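Local structure of Mll8374 protein (Mesorhizobium loti, 3B5E) at residues A[139-144]-A[177-182]; A[127-132]-A[157-162]; A[33-38]-A[45-50]; A[58-63]-A[106-111]. The protein probably hydrolyses carboxylic esters as a serine carboxylesterase of the alpha/beta-hydrolase fold. All coordinates share one frame; numbering follows the deposited sequence.

Contact 1: residues A[139-144]-A[177-182]; sequences AALLRP and PALVTL. With EDO (1,2-ethanediol), chain I.
The ring of Pro144 meets the branched end of Leu179 crosswise, the two side chains running at about a right angle to each other. One methyl of the leucine, CD2, does the touching: it is 3.5 Å from CG of Pro144 and equally near its CB, so that it lies over the CB-CG bond of the ring in a rather tight fit. Leu179 reaches there because its CG stands anti to its own backbone nitrogen (chi1 -168°), which carries the fork away from the helix and toward the sheet. The same methyl also has a looser apolar neighbour, CD1 of Leu141, at 4.4 Å. Leu141 and Pro144 both meet a single leucine of helix 176-185, and Ile163 of the adjoining strand 160-166 touches both Leu179 and Pro144. In this alpha/beta-hydrolase sheet the helix packs over the C-terminal end of strand 138-142, where the chain turns out of the sheet. Arg143, between the two apolar residues, adopts left-handed backbone angles (phi 53°, psi 52°) and has its side chain on the other side, where NH1 makes a salt bridge with Asp205 and NE donates to the carbonyl of Gly198. The Arg143 side chain also touches Asp169 and His199, which with Ser119 probably form a catalytic triad. The carbonyl oxygen of Arg143 accepts a 2.7 Å hydrogen bond from O2 of a bound 1,2-ethanediol, probably from the crystallisation liquor, which is hydrogen-bonded to OG of Ser119 and ND2 of Asn123 as well.

Contact 2: residues A[127-132]-A[157-162]; sequences SLMLLH and AGIRTL
Helix 120-131, which follows the probable nucleophile elbow of this alpha/beta hydrolase, packs on the central sheet here by setting Met129 against Ile159, just before strand 160-166, and Thr161 within it. Met129, modelled as selenomethionine, is the one residue of segment 127-132 to touch segment 157-162. Its chain runs out from the helix and then bends at its last torsion (chi3 46°), which turns the terminal methyl CE away from the line of the chain and over these two residues. CE lies 3.9 Å from CG2 of Ile159, an apolar contact in which the two side chains lie alongside, running contrary ways. Ile159 offers this branch because CG2 stands anti to its backbone nitrogen, while CG1 takes the position anti to the carbonyl carbon. Ile159 and Thr161 face the helix, whereas Arg160 between them points away, to the other side of the sheet, and makes a cation-pi contact with Trp212 of helix 203-214, its NH2 also donating to the Trp212 carbonyl oxygen. Beside the contact, Leu156 and Ala139 also touch the Met129 side chain in this buried layer. Thr161 is deposited in two conformers, so the surroundings of its hydroxyl are uncertain. In the one described, and for that one alone, the hydroxyl is buried without a hydrogen-bonding partner in the model and sits against the bent end of Met129, with OG1 3.7 Å from CE and 4.1 Å from SE.

Contact 3: residues A[33-38]-A[45-50]; sequences LFLLHG and TLVPLA
Leu35 lays its forked end over the methyl of Ala50, with CD1 3.6 Å and CD2 3.8 Å from the alanine CB, so both branches straddle one small side chain of the helix. CD1 of Leu35 also reaches back toward the start of the helix, to CG2 of Val47 at 4.1 Å, and to CB and the carbonyl oxygen of Leu46, at 4.2 and 3.9 Å. Leu33 adds a looser contact from the same face, its CD2 approaching the Ala50 methyl. Leu46 also points to the strand, its CD1 resting on the backbone of Leu36, 3.5 Å from the carbonyl oxygen, while the Leu36 side chain turns to the opposite face of the sheet. Polar groups gather at the end of the strand. His37 has CG between its backbone nitrogen and carbonyl carbon (chi1 64°), which folds the ring back so that ND1 donates an almost straight 2.7 Å bond to the oxygen of Gly38, approaching from above the carbonyl plane; NE2 is hydrogen-bonded to the backbone nitrogen of Gly64. A water links Gly38 N to OG1 of Thr45, whose other partner is the carbonyl of Asp42. Strand 32-36, helix 47-53 and strand 58-62 form a beta-alpha-beta unit, and the His-Gly sequence just after its first strand is where alpha/beta hydrolases commonly begin their oxyanion-hole loop.

Contact 4: residues A[58-63]-A[106-111]; sequences TLVAAR and HGLNLD. With EDO (1,2-ethanediol), chain K.
Apolar packing joins the segments through Leu108, whose two methyls are shared between two strand residues. CD1 lies 3.6 Å from CG2 of Val60, and CD2 lies 3.9 Å from CG2 of Thr58, the leucine passing at a slant over each. Thr58 offers its methyl because CG2 stands anti to the backbone nitrogen, leaving OG1 on another side. Thr58 and Val60 are alternate residues of strand 58-62 and point to the same face, while Leu59 between them points to the opposite face, where it touches Leu33 of the neighbouring strand. Leu108 also touches Phe34 and, on helix 85-106, Ala103. Segment 106-111 connects that helix, which packs on this face of the alpha/beta-hydrolase sheet, to strand 113-118. Hydrogen bonding shapes the turn itself: OD1 of Asn109 accepts from the nitrogen of Asp111 at 3.1 Å, forming an Asx turn with a bent N-H...O angle of 138° as the chain enters a short 3-10 segment. Among the charges, Asp111 pairs with Arg137, and Arg63, just beyond the end of the strand, makes a salt bridge through NE with Glu43. The edge of its guanidinium also meets O1 of a 1,2-ethanediol, through weak bonds of 3.5 Å from NH1 and 3.4 Å from NH2. A leucine in place of Arg63 would probably leave the carboxylate of Glu43 without its charged mate.

The four contacts are spread along one mixed sheet. Contacts 1 and 2 have centres 11 Å apart and share the pairing of strands 138-142 and 160-166, where Leu141 N lies 2.8 Å from Leu162 O. Contacts 3 and 4, 12 Å apart, are joined likewise by strands 32-36 and 58-62, with Leu33 N 2.8 Å from Thr58 O. Between these pairs, contacts 1 and 3 touch through CD1 of Leu142 and CD2 of Leu49, 3.8 Å apart, whereas contacts 1 and 4 are 22 Å apart between centres. Contact 1 reaches the probable Ser119-His199-Asp169 triad through Arg143, with Pro144 close by, while Leu36 of contact 3 touches the probable nucleophile elbow.

Contact 1: residues A[139-144]-A[177-182]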
loop_
_atom_site.group_PDB
_atom_site.type_symbol
_atom_site.label_atom_id
_atom_site.label_comp_id
_atom_site.label_asym_id
_atom_site.label_seq_id
_atom_site.Cartn_x
_atom_site.Cartn_y
_atom_site.Cartn_z
ATOM N N ALA A 139 -6.963 -3.380 -1.725
ATOM C CA ALA A 139 -5.745 -3.072 -0.987
ATOM C C ALA A 139 -5.114 -4.363 -0.477
ATOM O O ALA A 139 -5.815 -5.232 0.034
ATOM C CB ALA A 139 -6.026 -2.166 0.187
ATOM N N ALA A 140 -3.803 -4.464 -0.611
ATOM C CA ALA A 140 -3.014 -5.585 -0.080
ATOM C C ALA A 140 -2.010 -4.966 0.889
ATOM O O ALA A 140 -1.129 -4.183 0.478
ATOM C CB ALA A 140 -2.309 -6.346 -1.166
ATOM N N LEU A 141 -2.175 -5.304 2.175
ATOM C CA LEU A 141 -1.463 -4.661 3.251
ATOM C C LEU A 141 -0.525 -5.690 3.891
ATOM O O LEU A 141 -0.975 -6.609 4.588
ATOM C CB LEU A 141 -2.441 -4.130 4.322
ATOM C CG LEU A 141 -3.579 -3.200 3.857
ATOM C CD1 LEU A 141 -4.433 -2.767 5.032
ATOM C CD2 LEU A 141 -3.088 -1.971 3.107
ATOM N N LEU A 142 0.771 -5.524 3.667
ATOM C CA LEU A 142 1.763 -6.493 4.139
ATOM C C LEU A 142 2.393 -5.946 5.419
ATOM O O LEU A 142 2.974 -4.854 5.407
ATOM C CB LEU A 142 2.820 -6.740 3.081
ATOM C CG LEU A 142 2.314 -7.206 1.713
ATOM C CD1 LEU A 142 3.503 -7.515 0.790
ATOM C CD2 LEU A 142 1.351 -8.389 1.844
ATOM N N ARG A 143 2.245 -6.696 6.513
ATOM C CA ARG A 143 2.737 -6.315 7.849
ATOM C C ARG A 143 2.274 -4.919 8.325
ATOM O O ARG A 143 3.091 -4.106 8.736
ATOM C CB ARG A 143 4.245 -6.437 7.949
ATOM C CG ARG A 143 4.853 -7.649 7.279
ATOM C CD ARG A 143 4.454 -8.966 7.954
ATOM N NE ARG A 143 5.207 -10.019 7.290
ATOM C CZ ARG A 143 4.859 -10.575 6.137
ATOM N NH1 ARG A 143 3.706 -10.294 5.540
ATOM N NH2 ARG A 143 5.659 -11.459 5.584
ATOM N N PRO A 144 0.944 -4.639 8.285
ATOM C CA PRO A 144 0.410 -3.353 8.675
ATOM C C PRO A 144 0.084 -3.264 10.174
ATOM O O PRO A 144 0.136 -4.253 10.876
ATOM C CB PRO A 144 -0.899 -3.291 7.890
ATOM C CG PRO A 144 -1.351 -4.765 7.953
ATOM C CD PRO A 144 -0.124 -5.557 7.832
ATOM N N PRO A 177 -4.850 -7.937 14.916
ATOM C CA PRO A 177 -6.267 -8.067 15.241
ATOM C C PRO A 177 -7.018 -6.729 15.304
ATOM O O PRO A 177 -8.122 -6.630 14.746
ATOM C CB PRO A 177 -6.241 -8.814 16.582
ATOM C CG PRO A 177 -5.042 -9.691 16.447
ATOM C CD PRO A 177 -4.025 -8.806 15.786
ATOM N N ALA A 178 -6.401 -5.698 15.901
ATOM C CA ALA A 178 -7.057 -4.385 16.011
ATOM C C ALA A 178 -7.369 -3.797 14.618
ATOM O O ALA A 178 -8.438 -3.218 14.406
ATOM C CB ALA A 178 -6.193 -3.423 16.855
ATOM N N LEU A 179 -6.447 -3.981 13.667
ATOM C CA LEU A 179 -6.648 -3.478 12.306
ATOM C C LEU A 179 -7.774 -4.224 11.615
ATOM O O LEU A 179 -8.571 -3.616 10.905
ATOM C CB LEU A 179 -5.362 -3.599 11.485
ATOM C CG LEU A 179 -5.368 -2.850 10.159
ATOM C CD1 LEU A 179 -5.656 -1.309 10.310
ATOM C CD2 LEU A 179 -4.054 -3.177 9.421
ATOM N N VAL A 180 -7.813 -5.545 11.786
ATOM C CA VAL A 180 -8.907 -6.374 11.226
ATOM C C VAL A 180 -10.282 -5.923 11.737
ATOM O O VAL A 180 -11.215 -5.785 10.960
ATOM C CB VAL A 180 -8.720 -7.893 11.518
ATOM C CG1 VAL A 180 -9.998 -8.680 11.134
ATOM C CG2 VAL A 180 -7.462 -8.395 10.774
ATOM N N THR A 181 -10.358 -5.706 13.039
ATOM C CA THR A 181 -11.567 -5.231 13.688
ATOM C C THR A 181 -11.965 -3.861 13.119
ATOM O O THR A 181 -13.136 -3.628 12.731
ATOM C CB THR A 181 -11.369 -5.186 15.234
ATOM O OG1 THR A 181 -11.292 -6.530 15.717
ATOM C CG2 THR A 181 -12.558 -4.451 15.941
ATOM N N LEU A 182 -11.000 -2.962 13.056
ATOM C CA LEU A 182 -11.253 -1.601 12.571
ATOM C C LEU A 182 -11.804 -1.586 11.143
ATOM O O LEU A 182 -12.818 -0.953 10.869
ATOM C CB LEU A 182 -9.957 -0.792 12.638
ATOM C CG LEU A 182 -10.011 0.665 12.189
ATOM C CD1 LEU A 182 -10.803 1.472 13.175
ATOM C CD2 LEU A 182 -8.577 1.201 12.017
HETATM C C1 EDO I . 4.965 -0.258 11.032
HETATM O O1 EDO I . 5.609 0.144 9.836
HETATM C C2 EDO I . 4.472 -1.693 10.900
HETATM O O2 EDO I . 3.215 -1.831 10.202
#

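Contact 2: residues A[127-132]-A[157-162]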
loop_
_atom_site.group_PDB
_atom_site.type_symbol
_atom_site.label_atom_id
_atom_site.label_comp_id
_atom_site.label_asym_id
_atom_site.label_seq_id
_atom_site.Cartn_x
_atom_site.Cartn_y
_atom_site.Cartn_z
ATOM N N SER A 127 -4.596 4.312 5.764
ATOM C CA SER A 127 -4.971 5.704 6.072
ATOM C C SER A 127 -5.696 6.394 4.914
ATOM O O SER A 127 -6.625 7.162 5.130
ATOM C CB SER A 127 -3.715 6.508 6.435
ATOM O OG SER A 127 -3.195 5.998 7.628
ATOM N N LEU A 128 -5.224 6.116 3.696
ATOM C CA LEU A 128 -5.832 6.637 2.491
ATOM C C LEU A 128 -7.279 6.177 2.403
ATOM O O LEU A 128 -8.168 6.980 2.111
ATOM C CB LEU A 128 -5.021 6.217 1.263
ATOM C CG LEU A 128 -5.497 6.665 -0.125
ATOM C CD1 LEU A 128 -5.493 8.207 -0.287
ATOM C CD2 LEU A 128 -4.663 5.951 -1.192
HETATM N N MSE A 129 -7.516 4.884 2.631
HETATM C CA MSE A 129 -8.889 4.344 2.627
HETATM C C MSE A 129 -9.812 5.058 3.620
HETATM O O MSE A 129 -10.961 5.338 3.305
HETATM C CB MSE A 129 -8.905 2.837 2.952
HETATM C CG MSE A 129 -8.268 1.960 1.890
HETATM SE SE MSE A 129 -8.010 0.110 2.578
HETATM C CE MSE A 129 -9.694 -0.054 3.333
ATOM N N LEU A 130 -9.299 5.348 4.814
ATOM C CA LEU A 130 -10.123 5.899 5.885
ATOM C C LEU A 130 -10.312 7.394 5.767
ATOM O O LEU A 130 -11.356 7.914 6.133
ATOM C CB LEU A 130 -9.523 5.526 7.231
ATOM C CG LEU A 130 -9.685 4.035 7.568
ATOM C CD1 LEU A 130 -8.660 3.646 8.609
ATOM C CD2 LEU A 130 -11.123 3.719 8.011
ATOM N N LEU A 131 -9.323 8.077 5.211
ATOM C CA LEU A 131 -9.348 9.524 5.125
ATOM C C LEU A 131 -9.839 10.060 3.763
ATOM O O LEU A 131 -10.326 11.186 3.704
ATOM C CB LEU A 131 -7.964 10.081 5.442
ATOM C CG LEU A 131 -7.411 9.881 6.861
ATOM C CD1 LEU A 131 -5.944 10.259 6.930
ATOM C CD2 LEU A 131 -8.191 10.691 7.936
ATOM N N HIS A 132 -9.698 9.279 2.686
ATOM C CA HIS A 132 -10.009 9.725 1.338
ATOM C C HIS A 132 -10.745 8.649 0.608
ATOM O O HIS A 132 -10.188 8.009 -0.260
ATOM C CB HIS A 132 -8.745 10.106 0.600
ATOM C CG HIS A 132 -8.046 11.253 1.241
ATOM N ND1 HIS A 132 -8.420 12.554 1.023
ATOM C CD2 HIS A 132 -7.071 11.294 2.181
ATOM C CE1 HIS A 132 -7.661 13.356 1.752
ATOM N NE2 HIS A 132 -6.857 12.615 2.486
ATOM N N ALA A 157 -17.592 0.021 2.659
ATOM C CA ALA A 157 -18.391 -1.016 2.032
ATOM C C ALA A 157 -17.927 -1.177 0.605
ATOM O O ALA A 157 -17.730 -0.203 -0.108
ATOM C CB ALA A 157 -19.875 -0.670 2.072
ATOM N N GLY A 158 -17.730 -2.417 0.199
ATOM C CA GLY A 158 -17.332 -2.711 -1.157
ATOM C C GLY A 158 -15.835 -2.825 -1.359
ATOM O O GLY A 158 -15.404 -3.312 -2.416
ATOM N N ILE A 159 -15.026 -2.381 -0.394
ATOM C CA ILE A 159 -13.578 -2.507 -0.530
ATOM C C ILE A 159 -13.112 -3.898 -0.037
ATOM O O ILE A 159 -13.478 -4.342 1.041
ATOM C CB ILE A 159 -12.833 -1.343 0.195
ATOM C CG1 ILE A 159 -13.270 -0.013 -0.410
ATOM C CG2 ILE A 159 -11.319 -1.471 0.095
ATOM C CD1 ILE A 159 -12.790 1.199 0.373
ATOM N N ARG A 160 -12.327 -4.583 -0.855
ATOM C CA ARG A 160 -11.663 -5.783 -0.420
ATOM C C ARG A 160 -10.240 -5.448 0.009
ATOM O O ARG A 160 -9.458 -4.850 -0.770
ATOM C CB ARG A 160 -11.634 -6.808 -1.547
ATOM C CG ARG A 160 -13.005 -7.336 -1.942
ATOM C CD ARG A 160 -12.870 -8.117 -3.288
ATOM N NE ARG A 160 -12.160 -9.406 -3.116
ATOM C CZ ARG A 160 -11.029 -9.822 -3.721
ATOM N NH1 ARG A 160 -10.338 -9.105 -4.610
ATOM N NH2 ARG A 160 -10.584 -11.022 -3.415
ATOM N N THR A 161 -9.910 -5.866 1.227
ATOM C CA THR A 161 -8.603 -5.666 1.802
ATOM C C THR A 161 -8.010 -7.022 2.180
ATOM O O THR A 161 -8.678 -7.843 2.827
ATOM C CB THR A 161 -8.696 -4.795 3.053
ATOM O OG1 THR A 161 -9.566 -3.683 2.792
ATOM C CG2 THR A 161 -7.314 -4.299 3.450
ATOM N N LEU A 162 -6.778 -7.267 1.733
ATOM C CA LEU A 162 -5.996 -8.396 2.156
ATOM C C LEU A 162 -4.959 -7.862 3.170
ATOM O O LEU A 162 -4.350 -6.819 2.930
ATOM C CB LEU A 162 -5.296 -9.043 0.952
ATOM C CG LEU A 162 -4.242 -10.085 1.238
ATOM C CD1 LEU A 162 -4.827 -11.429 1.770
ATOM C CD2 LEU A 162 -3.419 -10.294 -0.033
#

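Contact 3: residues A[33-38]-A[45-50]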
loop_
_atom_site.group_PDB
_atom_site.type_symbol
_atom_site.label_atom_id
_atom_site.label_comp_id
_atom_site.label_asym_id
_atom_site.label_seq_id
_atom_site.Cartn_x
_atom_site.Cartn_y
_atom_site.Cartn_z
ATOM N N LEU A 33 -1.073 -1.930 -10.422
ATOM C CA LEU A 33 -0.716 -1.977 -9.007
ATOM C C LEU A 33 0.042 -0.704 -8.654
ATOM O O LEU A 33 1.068 -0.373 -9.286
ATOM C CB LEU A 33 0.187 -3.168 -8.668
ATOM C CG LEU A 33 -0.374 -4.577 -8.435
ATOM C CD1 LEU A 33 -1.183 -5.055 -9.612
ATOM C CD2 LEU A 33 0.791 -5.544 -8.181
ATOM N N PHE A 34 -0.454 -0.003 -7.640
ATOM C CA PHE A 34 0.304 1.035 -6.948
ATOM C C PHE A 34 1.089 0.371 -5.826
ATOM O O PHE A 34 0.513 -0.392 -5.042
ATOM C CB PHE A 34 -0.612 2.096 -6.336
ATOM C CG PHE A 34 -1.199 3.049 -7.326
ATOM C CD1 PHE A 34 -2.258 2.669 -8.136
ATOM C CD2 PHE A 34 -0.714 4.338 -7.420
ATOM C CE1 PHE A 34 -2.820 3.569 -9.049
ATOM C CE2 PHE A 34 -1.276 5.239 -8.321
ATOM C CZ PHE A 34 -2.335 4.858 -9.124
ATOM N N LEU A 35 2.396 0.604 -5.807
ATOM C CA LEU A 35 3.322 -0.001 -4.860
ATOM C C LEU A 35 3.858 1.066 -3.913
ATOM O O LEU A 35 4.351 2.111 -4.360
ATOM C CB LEU A 35 4.480 -0.673 -5.596
ATOM C CG LEU A 35 4.191 -1.585 -6.777
ATOM C CD1 LEU A 35 5.553 -2.100 -7.314
ATOM C CD2 LEU A 35 3.309 -2.717 -6.379
ATOM N N LEU A 36 3.743 0.804 -2.596
ATOM C CA LEU A 36 4.255 1.692 -1.548
ATOM C C LEU A 36 5.178 0.929 -0.613
ATOM O O LEU A 36 4.734 0.130 0.228
ATOM C CB LEU A 36 3.118 2.343 -0.757
ATOM C CG LEU A 36 2.161 3.295 -1.494
ATOM C CD1 LEU A 36 1.057 2.504 -2.262
ATOM C CD2 LEU A 36 1.530 4.379 -0.600
ATOM N N HIS A 37 6.453 1.227 -0.763
ATOM C CA HIS A 37 7.563 0.604 -0.061
ATOM C C HIS A 37 7.568 0.785 1.469
ATOM O O HIS A 37 6.939 1.679 2.005
ATOM C CB HIS A 37 8.880 1.140 -0.682
ATOM C CG HIS A 37 9.093 2.617 -0.494
ATOM N ND1 HIS A 37 9.502 3.164 0.706
ATOM C CD2 HIS A 37 8.909 3.666 -1.338
ATOM C CE1 HIS A 37 9.558 4.481 0.592
ATOM N NE2 HIS A 37 9.215 4.814 -0.642
ATOM N N GLY A 38 8.347 -0.062 2.148
ATOM C CA GLY A 38 8.619 0.098 3.562
ATOM C C GLY A 38 9.544 1.271 3.837
ATOM O O GLY A 38 10.207 1.798 2.935
ATOM N N THR A 45 11.966 -1.300 -4.486
ATOM C CA THR A 45 12.043 -2.456 -3.586
ATOM C C THR A 45 10.889 -3.462 -3.704
ATOM O O THR A 45 11.099 -4.652 -3.486
ATOM C CB THR A 45 12.272 -2.028 -2.107
ATOM O OG1 THR A 45 11.196 -1.187 -1.685
ATOM C CG2 THR A 45 13.602 -1.307 -1.927
ATOM N N LEU A 46 9.693 -3.015 -4.072
ATOM C CA LEU A 46 8.555 -3.920 -4.221
ATOM C C LEU A 46 8.349 -4.392 -5.659
ATOM O O LEU A 46 7.437 -5.189 -5.920
ATOM C CB LEU A 46 7.280 -3.252 -3.697
ATOM C CG LEU A 46 7.140 -2.899 -2.202
ATOM C CD1 LEU A 46 5.755 -2.445 -1.942
ATOM C CD2 LEU A 46 7.507 -4.140 -1.328
ATOM N N VAL A 47 9.199 -3.935 -6.591
ATOM C CA VAL A 47 9.016 -4.270 -7.996
ATOM C C VAL A 47 9.189 -5.790 -8.266
ATOM O O VAL A 47 8.369 -6.386 -8.946
ATOM C CB VAL A 47 9.880 -3.359 -8.942
ATOM C CG1 VAL A 47 9.861 -3.877 -10.387
ATOM C CG2 VAL A 47 9.381 -1.914 -8.900
ATOM N N PRO A 48 10.235 -6.414 -7.726
ATOM C CA PRO A 48 10.333 -7.880 -7.870
ATOM C C PRO A 48 9.112 -8.656 -7.334
ATOM O O PRO A 48 8.614 -9.540 -8.002
ATOM C CB PRO A 48 11.617 -8.212 -7.120
ATOM C CG PRO A 48 12.421 -6.930 -7.178
ATOM C CD PRO A 48 11.386 -5.874 -6.980
ATOM N N LEU A 49 8.607 -8.303 -6.161
ATOM C CA LEU A 49 7.404 -8.948 -5.641
ATOM C C LEU A 49 6.205 -8.719 -6.574
ATOM O O LEU A 49 5.462 -9.651 -6.891
ATOM C CB LEU A 49 7.097 -8.368 -4.254
ATOM C CG LEU A 49 5.992 -8.982 -3.407
ATOM C CD1 LEU A 49 6.567 -10.214 -2.703
ATOM C CD2 LEU A 49 5.497 -7.957 -2.387
ATOM N N ALA A 50 6.021 -7.472 -6.991
ATOM C CA ALA A 50 4.922 -7.077 -7.881
ATOM C C ALA A 50 4.919 -7.872 -9.174
ATOM O O ALA A 50 3.862 -8.292 -9.647
ATOM C CB ALA A 50 4.977 -5.568 -8.177
HETATM O O HOH W 1 9.807 -1.996 0.579
#

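Contact 4: residues A[58-63]-A[106-111]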
loop_
_atom_site.group_PDB
_atom_site.type_symbol
_atom_site.label_atom_id
_atom_site.label_comp_id
_atom_site.label_asym_id
_atom_site.label_seq_id
_atom_site.Cartn_x
_atom_site.Cartn_y
_atom_site.Cartn_z
ATOM N N THR A 58 0.495 -2.945 -15.155
ATOM C CA THR A 58 1.132 -1.651 -15.032
ATOM C C THR A 58 1.411 -1.401 -13.547
ATOM O O THR A 58 0.504 -1.488 -12.699
ATOM C CB THR A 58 0.238 -0.549 -15.604
ATOM O OG1 THR A 58 -0.045 -0.853 -16.972
ATOM C CG2 THR A 58 0.939 0.796 -15.506
ATOM N N LEU A 59 2.670 -1.088 -13.255
ATOM C CA LEU A 59 3.121 -0.805 -11.923
ATOM C C LEU A 59 3.428 0.686 -11.790
ATOM O O LEU A 59 4.186 1.248 -12.595
ATOM C CB LEU A 59 4.375 -1.627 -11.593
ATOM C CG LEU A 59 4.286 -3.135 -11.836
ATOM C CD1 LEU A 59 5.602 -3.762 -11.403
ATOM C CD2 LEU A 59 3.075 -3.809 -11.123
ATOM N N VAL A 60 2.816 1.316 -10.783
ATOM C CA VAL A 60 3.204 2.664 -10.314
ATOM C C VAL A 60 4.005 2.461 -9.037
ATOM O O VAL A 60 3.446 2.225 -7.958
ATOM C CB VAL A 60 2.009 3.621 -10.065
ATOM C CG1 VAL A 60 2.489 5.017 -9.577
ATOM C CG2 VAL A 60 1.124 3.772 -11.304
ATOM N N ALA A 61 5.323 2.531 -9.169
ATOM C CA ALA A 61 6.226 2.342 -8.044
ATOM C C ALA A 61 6.556 3.737 -7.494
ATOM O O ALA A 61 7.446 4.412 -8.002
ATOM C CB ALA A 61 7.458 1.616 -8.488
ATOM N N ALA A 62 5.820 4.133 -6.448
ATOM C CA ALA A 62 5.882 5.471 -5.877
ATOM C C ALA A 62 6.921 5.567 -4.755
ATOM O O ALA A 62 7.191 4.592 -4.031
ATOM C CB ALA A 62 4.525 5.878 -5.379
ATOM N N ARG A 63 7.463 6.763 -4.587
ATOM C CA ARG A 63 8.468 7.033 -3.541
ATOM C C ARG A 63 7.917 7.977 -2.487
ATOM O O ARG A 63 7.328 8.997 -2.816
ATOM C CB ARG A 63 9.722 7.645 -4.161
ATOM C CG ARG A 63 10.893 7.884 -3.175
ATOM C CD ARG A 63 12.024 8.657 -3.771
ATOM N NE ARG A 63 12.804 7.807 -4.673
ATOM C CZ ARG A 63 13.975 8.134 -5.202
ATOM N NH1 ARG A 63 14.523 9.313 -4.975
ATOM N NH2 ARG A 63 14.603 7.265 -5.968
ATOM N N HIS A 106 -1.581 8.589 -17.260
ATOM C CA HIS A 106 -1.218 7.305 -17.859
ATOM C C HIS A 106 -2.422 6.427 -18.229
ATOM O O HIS A 106 -2.266 5.271 -18.625
ATOM C CB HIS A 106 -0.272 6.579 -16.922
ATOM C CG HIS A 106 0.976 7.353 -16.610
ATOM N ND1 HIS A 106 1.948 7.619 -17.558
ATOM C CD2 HIS A 106 1.413 7.909 -15.457
ATOM C CE1 HIS A 106 2.932 8.297 -16.990
ATOM N NE2 HIS A 106 2.629 8.490 -15.718
ATOM N N GLY A 107 -3.624 6.976 -18.125
ATOM C CA GLY A 107 -4.842 6.234 -18.446
ATOM C C GLY A 107 -5.081 5.048 -17.514
ATOM O O GLY A 107 -5.553 3.995 -17.959
ATOM N N LEU A 108 -4.757 5.198 -16.227
ATOM C CA LEU A 108 -4.919 4.101 -15.291
ATOM C C LEU A 108 -6.387 3.946 -14.941
ATOM O O LEU A 108 -7.081 4.921 -14.713
ATOM C CB LEU A 108 -4.097 4.308 -14.033
ATOM C CG LEU A 108 -2.592 4.555 -14.205
ATOM C CD1 LEU A 108 -1.899 4.808 -12.882
ATOM C CD2 LEU A 108 -1.917 3.410 -15.012
ATOM N N ASN A 109 -6.858 2.709 -14.934
ATOM C CA ASN A 109 -8.237 2.423 -14.557
ATOM C C ASN A 109 -8.286 2.103 -13.084
ATOM O O ASN A 109 -7.865 1.016 -12.678
ATOM C CB ASN A 109 -8.772 1.237 -15.363
ATOM C CG ASN A 109 -10.279 1.117 -15.281
ATOM O OD1 ASN A 109 -10.923 1.701 -14.394
ATOM N ND2 ASN A 109 -10.857 0.378 -16.226
ATOM N N LEU A 110 -8.750 3.050 -12.269
ATOM C CA LEU A 110 -8.763 2.829 -10.823
ATOM C C LEU A 110 -9.829 1.779 -10.416
ATOM O O LEU A 110 -9.761 1.237 -9.327
ATOM C CB LEU A 110 -8.872 4.150 -10.035
ATOM C CG LEU A 110 -7.689 5.142 -10.128
ATOM C CD1 LEU A 110 -7.875 6.299 -9.162
ATOM C CD2 LEU A 110 -6.362 4.490 -9.864
ATOM N N ASP A 111 -10.751 1.445 -11.321
ATOM C CA ASP A 111 -11.636 0.285 -11.145
ATOM C C ASP A 111 -10.935 -1.040 -11.420
ATOM O O ASP A 111 -11.566 -2.101 -11.374
ATOM C CB ASP A 111 -12.871 0.391 -12.052
ATOM C CG ASP A 111 -13.824 1.466 -11.598
ATOM O OD1 ASP A 111 -13.886 1.708 -10.365
ATOM O OD2 ASP A 111 -14.492 2.064 -12.474
HETATM C C1 EDO K . 17.622 10.260 -6.445
HETATM O O1 EDO K . 17.478 8.878 -6.788
HETATM C C2 EDO K . 18.524 10.378 -5.223
HETATM O O2 EDO K . 17.748 10.539 -4.026
#